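Acyltransferase (Streptococcus pneumoniae, PDB 5UG1) is the catalytic domain of a peptidoglycan O-acetyltransferase that probably transfers acetyl groups onto cell-wall peptidoglycan. Local coordinates at residues A[53-65]-A[81-94]. Sequence-based numbering, arbitrary orientation.
Sequences FLPKTVVIATGVN and LPKGHHMILVTPYE. With 03S (methanesulfonic acid), chain B.
H85 swings its ring back to segment 53-65 with CG beside its own backbone N (chi1 -62°) and the ring turned across the CB-CG bond. In L54 the side chain extends away from the backbone N (chi1 -160°), and its CD2 branch lies over one face of that ring, 4.0 Å from the H85 ring centroid, a CH-pi contact. At the ring edge, H85 ND1 gives a short but bent, weak hydrogen bond to P55 O (2.7 Å). A second weak bond runs from H85 ND1 to K56 O. K56 O also accepts the backbone bond from H86 N, the firmer of its two, where the strands begin.

From there strands 57-61 and 86-90 run parallel. H86 O accepts V58 N, and V58 O accepts I88 N at 2.7 Å. I88 O takes I60 N almost straight, and I60 O takes V90 N. T57, V59, H86 and I88 share one face, where V59 CG1 meets V90 CG2 at 3.6 Å. On the other face M87 CE, at the end of a chain bent at its last torsion, packs on I60 CG1 at 3.5 Å.

Past the strands P92 CB sits against V64 N (3.4 Å), and G63 passes close to the proline ring. V64 and N65 line the pocket of the bound methanesulfonic acid. N65 ND2 reaches O12 of the methanesulfonic acid at 2.7 Å in a weak hydrogen bond, and S12 N also binds the group.

The two strands and helix 70-80 form a beta-alpha-beta unit of the five-stranded parallel sheet. W74 and I77 of that helix cover the I60, M87 and L89 face, with M45 of helix 38-50 also on M87. Helix 150-171 covers T57 and I88 on the other face. Strand 6-10 flanks strand 57-61, and strand 122-125 lies beyond strand 86-90.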
# COMPACT_ATOMS: atom_id res chain seq x y z
N PHE A 53 -3.38 16.87 -9.23
CA PHE A 53 -4.40 15.91 -8.85
C PHE A 53 -4.06 15.15 -7.56
O PHE A 53 -4.95 14.52 -6.97
CB PHE A 53 -4.58 14.89 -9.97
CG PHE A 53 -5.04 15.48 -11.26
CD1 PHE A 53 -5.96 16.53 -11.27
CD2 PHE A 53 -4.58 14.98 -12.47
CE1 PHE A 53 -6.39 17.07 -12.49
CE2 PHE A 53 -5.01 15.52 -13.68
CZ PHE A 53 -5.92 16.56 -13.69
N LEU A 54 -2.82 15.20 -7.11
CA LEU A 54 -2.42 14.44 -5.93
C LEU A 54 -2.92 15.15 -4.68
O LEU A 54 -2.53 16.29 -4.42
CB LEU A 54 -0.90 14.29 -5.87
CG LEU A 54 -0.39 13.15 -5.00
CD1 LEU A 54 -0.90 11.83 -5.57
CD2 LEU A 54 1.14 13.13 -4.87
N PRO A 55 -3.78 14.53 -3.88
CA PRO A 55 -4.26 15.17 -2.65
C PRO A 55 -3.27 14.91 -1.52
O PRO A 55 -2.25 14.24 -1.70
CB PRO A 55 -5.59 14.47 -2.41
CG PRO A 55 -5.29 13.05 -2.87
CD PRO A 55 -4.42 13.22 -4.09
N LYS A 56 -3.63 15.40 -0.33
CA LYS A 56 -2.69 15.46 0.78
C LYS A 56 -2.15 14.09 1.17
O LYS A 56 -0.95 13.92 1.36
CB LYS A 56 -3.34 16.12 2.00
CG LYS A 56 -2.37 16.28 3.15
CD LYS A 56 -3.02 16.90 4.35
CE LYS A 56 -3.52 15.83 5.30
NZ LYS A 56 -4.14 16.44 6.51
N THR A 57 -3.02 13.10 1.31
CA THR A 57 -2.60 11.79 1.77
C THR A 57 -2.46 10.85 0.58
O THR A 57 -3.40 10.70 -0.21
CB THR A 57 -3.59 11.23 2.80
OG1 THR A 57 -3.88 12.23 3.78
CG2 THR A 57 -2.99 10.03 3.49
N VAL A 58 -1.29 10.23 0.46
CA VAL A 58 -0.94 9.33 -0.63
C VAL A 58 -0.75 7.94 -0.05
O VAL A 58 0.03 7.75 0.89
CB VAL A 58 0.33 9.80 -1.36
CG1 VAL A 58 0.59 8.95 -2.60
CG2 VAL A 58 0.23 11.29 -1.70
N VAL A 59 -1.45 6.96 -0.61
CA VAL A 59 -1.31 5.57 -0.19
C VAL A 59 -0.64 4.80 -1.32
O VAL A 59 -1.18 4.73 -2.43
CB VAL A 59 -2.65 4.94 0.19
CG1 VAL A 59 -2.41 3.57 0.81
CG2 VAL A 59 -3.42 5.85 1.16
N ILE A 60 0.53 4.23 -1.04
CA ILE A 60 1.29 3.43 -2.00
C ILE A 60 1.06 1.97 -1.63
O ILE A 60 1.63 1.47 -0.65
CB ILE A 60 2.78 3.79 -1.99
CG1 ILE A 60 2.99 5.29 -2.26
CG2 ILE A 60 3.56 2.92 -3.02
CD1 ILE A 60 2.33 5.83 -3.57
N ALA A 61 0.21 1.28 -2.39
CA ALA A 61 -0.17 -0.10 -2.09
C ALA A 61 0.42 -1.02 -3.16
O ALA A 61 -0.28 -1.53 -4.04
CB ALA A 61 -1.70 -0.22 -1.98
N THR A 62 1.73 -1.22 -3.07
CA THR A 62 2.50 -1.98 -4.05
C THR A 62 3.58 -2.76 -3.31
O THR A 62 3.79 -2.59 -2.11
CB THR A 62 3.20 -1.07 -5.07
OG1 THR A 62 4.12 -0.21 -4.38
CG2 THR A 62 2.20 -0.21 -5.88
N GLY A 63 4.32 -3.55 -4.03
CA GLY A 63 5.49 -4.18 -3.47
C GLY A 63 5.68 -5.64 -3.76
O GLY A 63 6.75 -6.12 -3.73
N VAL A 64 4.61 -6.33 -4.06
CA VAL A 64 4.67 -7.73 -4.36
C VAL A 64 5.08 -7.99 -5.81
O VAL A 64 5.68 -8.95 -6.07
CB VAL A 64 3.37 -8.46 -3.98
CG1 VAL A 64 2.32 -8.30 -5.04
CG2 VAL A 64 3.62 -9.91 -3.64
N ASN A 65 4.76 -7.12 -6.73
CA ASN A 65 5.21 -7.25 -8.12
C ASN A 65 6.63 -6.72 -8.29
O ASN A 65 6.89 -5.64 -7.95
CB ASN A 65 4.30 -6.45 -9.04
CG ASN A 65 3.00 -7.12 -9.33
OD1 ASN A 65 2.85 -8.32 -9.22
ND2 ASN A 65 2.03 -6.33 -9.73
N LEU A 81 8.31 11.91 -2.71
CA LEU A 81 7.05 12.42 -2.20
C LEU A 81 7.11 13.95 -2.19
O LEU A 81 8.07 14.52 -1.65
CB LEU A 81 6.78 11.90 -0.79
CG LEU A 81 5.50 12.39 -0.11
CD1 LEU A 81 4.28 11.66 -0.67
CD2 LEU A 81 5.58 12.23 1.40
N PRO A 82 6.15 14.63 -2.81
CA PRO A 82 6.24 16.09 -2.89
C PRO A 82 5.94 16.71 -1.55
O PRO A 82 5.23 16.14 -0.72
CB PRO A 82 5.16 16.47 -3.92
CG PRO A 82 4.78 15.18 -4.58
CD PRO A 82 5.00 14.11 -3.56
N LYS A 83 6.52 17.89 -1.33
CA LYS A 83 6.22 18.68 -0.15
C LYS A 83 4.71 18.81 0.01
O LYS A 83 3.98 18.97 -0.97
CB LYS A 83 6.86 20.07 -0.28
CG LYS A 83 8.36 20.06 -0.14
CD LYS A 83 8.96 21.46 -0.24
CE LYS A 83 9.61 21.71 -1.61
NZ LYS A 83 10.39 22.99 -1.66
N GLY A 84 4.25 18.73 1.26
CA GLY A 84 2.87 18.99 1.59
C GLY A 84 2.00 17.76 1.72
O GLY A 84 0.79 17.90 1.94
N HIS A 85 2.58 16.57 1.59
CA HIS A 85 1.83 15.32 1.61
C HIS A 85 2.23 14.48 2.81
O HIS A 85 3.33 14.62 3.36
CB HIS A 85 2.06 14.53 0.33
CG HIS A 85 1.59 15.24 -0.91
ND1 HIS A 85 0.30 15.12 -1.38
CD2 HIS A 85 2.23 16.07 -1.76
CE1 HIS A 85 0.17 15.85 -2.48
NE2 HIS A 85 1.32 16.44 -2.72
N HIS A 86 1.31 13.61 3.22
CA HIS A 86 1.61 12.49 4.09
C HIS A 86 1.46 11.22 3.27
O HIS A 86 0.61 11.14 2.39
CB HIS A 86 0.67 12.45 5.30
CG HIS A 86 1.13 11.53 6.39
ND1 HIS A 86 1.80 11.97 7.52
CD2 HIS A 86 1.01 10.18 6.53
CE1 HIS A 86 2.08 10.93 8.30
NE2 HIS A 86 1.61 9.84 7.72
N MET A 87 2.31 10.24 3.55
CA MET A 87 2.40 9.05 2.72
C MET A 87 2.17 7.83 3.58
O MET A 87 2.71 7.73 4.69
CB MET A 87 3.77 8.98 2.04
CG MET A 87 3.97 7.85 1.07
SD MET A 87 5.69 7.87 0.50
CE MET A 87 5.38 7.69 -1.25
N ILE A 88 1.37 6.90 3.08
CA ILE A 88 1.13 5.62 3.76
C ILE A 88 1.69 4.50 2.89
O ILE A 88 1.40 4.44 1.69
CB ILE A 88 -0.36 5.43 4.04
CG1 ILE A 88 -0.78 6.45 5.10
CG2 ILE A 88 -0.67 4.02 4.49
CD1 ILE A 88 -2.19 6.38 5.38
N LEU A 89 2.50 3.63 3.48
CA LEU A 89 3.11 2.51 2.77
C LEU A 89 2.41 1.21 3.17
O LEU A 89 2.36 0.87 4.36
CB LEU A 89 4.61 2.43 3.07
CG LEU A 89 5.40 3.73 2.90
CD1 LEU A 89 6.84 3.56 3.37
CD2 LEU A 89 5.35 4.23 1.45
N VAL A 90 1.89 0.48 2.18
CA VAL A 90 1.22 -0.79 2.42
C VAL A 90 2.22 -1.92 2.13
O VAL A 90 2.62 -2.12 0.98
CB VAL A 90 -0.05 -0.94 1.57
CG1 VAL A 90 -0.97 -1.99 2.20
CG2 VAL A 90 -0.77 0.40 1.45
N THR A 91 2.61 -2.66 3.17
CA THR A 91 3.63 -3.68 3.01
C THR A 91 3.08 -4.83 2.16
O THR A 91 1.88 -5.13 2.21
CB THR A 91 4.10 -4.22 4.36
OG1 THR A 91 2.98 -4.66 5.13
CG2 THR A 91 4.91 -3.15 5.15
N PRO A 92 3.92 -5.47 1.36
CA PRO A 92 3.45 -6.56 0.50
C PRO A 92 3.47 -7.89 1.23
O PRO A 92 4.18 -8.08 2.22
CB PRO A 92 4.46 -6.55 -0.66
CG PRO A 92 5.71 -6.06 -0.03
CD PRO A 92 5.33 -5.13 1.08
N TYR A 93 2.67 -8.83 0.72
CA TYR A 93 2.61 -10.17 1.30
C TYR A 93 2.61 -11.23 0.20
O TYR A 93 1.66 -11.31 -0.59
CB TYR A 93 1.37 -10.34 2.18
CG TYR A 93 1.23 -11.73 2.73
CD1 TYR A 93 2.06 -12.19 3.75
CD2 TYR A 93 0.27 -12.60 2.22
CE1 TYR A 93 1.92 -13.48 4.25
CE2 TYR A 93 0.13 -13.89 2.71
CZ TYR A 93 0.96 -14.33 3.72
OH TYR A 93 0.81 -15.61 4.21
N GLU A 94 3.67 -12.03 0.17
CA GLU A 94 3.76 -13.28 -0.59
C GLU A 94 3.71 -14.43 0.42
O GLU A 94 4.64 -14.62 1.21
CB GLU A 94 5.05 -13.31 -1.42
CG GLU A 94 5.51 -14.70 -1.91
CD GLU A 94 4.54 -15.31 -2.92
OE1 GLU A 94 4.48 -14.81 -4.06
OE2 GLU A 94 3.82 -16.27 -2.55
S10 03S B . -0.89 -8.34 -8.48
O11 03S B . -0.50 -9.22 -7.35
O12 03S B . -0.14 -7.07 -8.39
C13 03S B . -0.53 -9.10 -9.91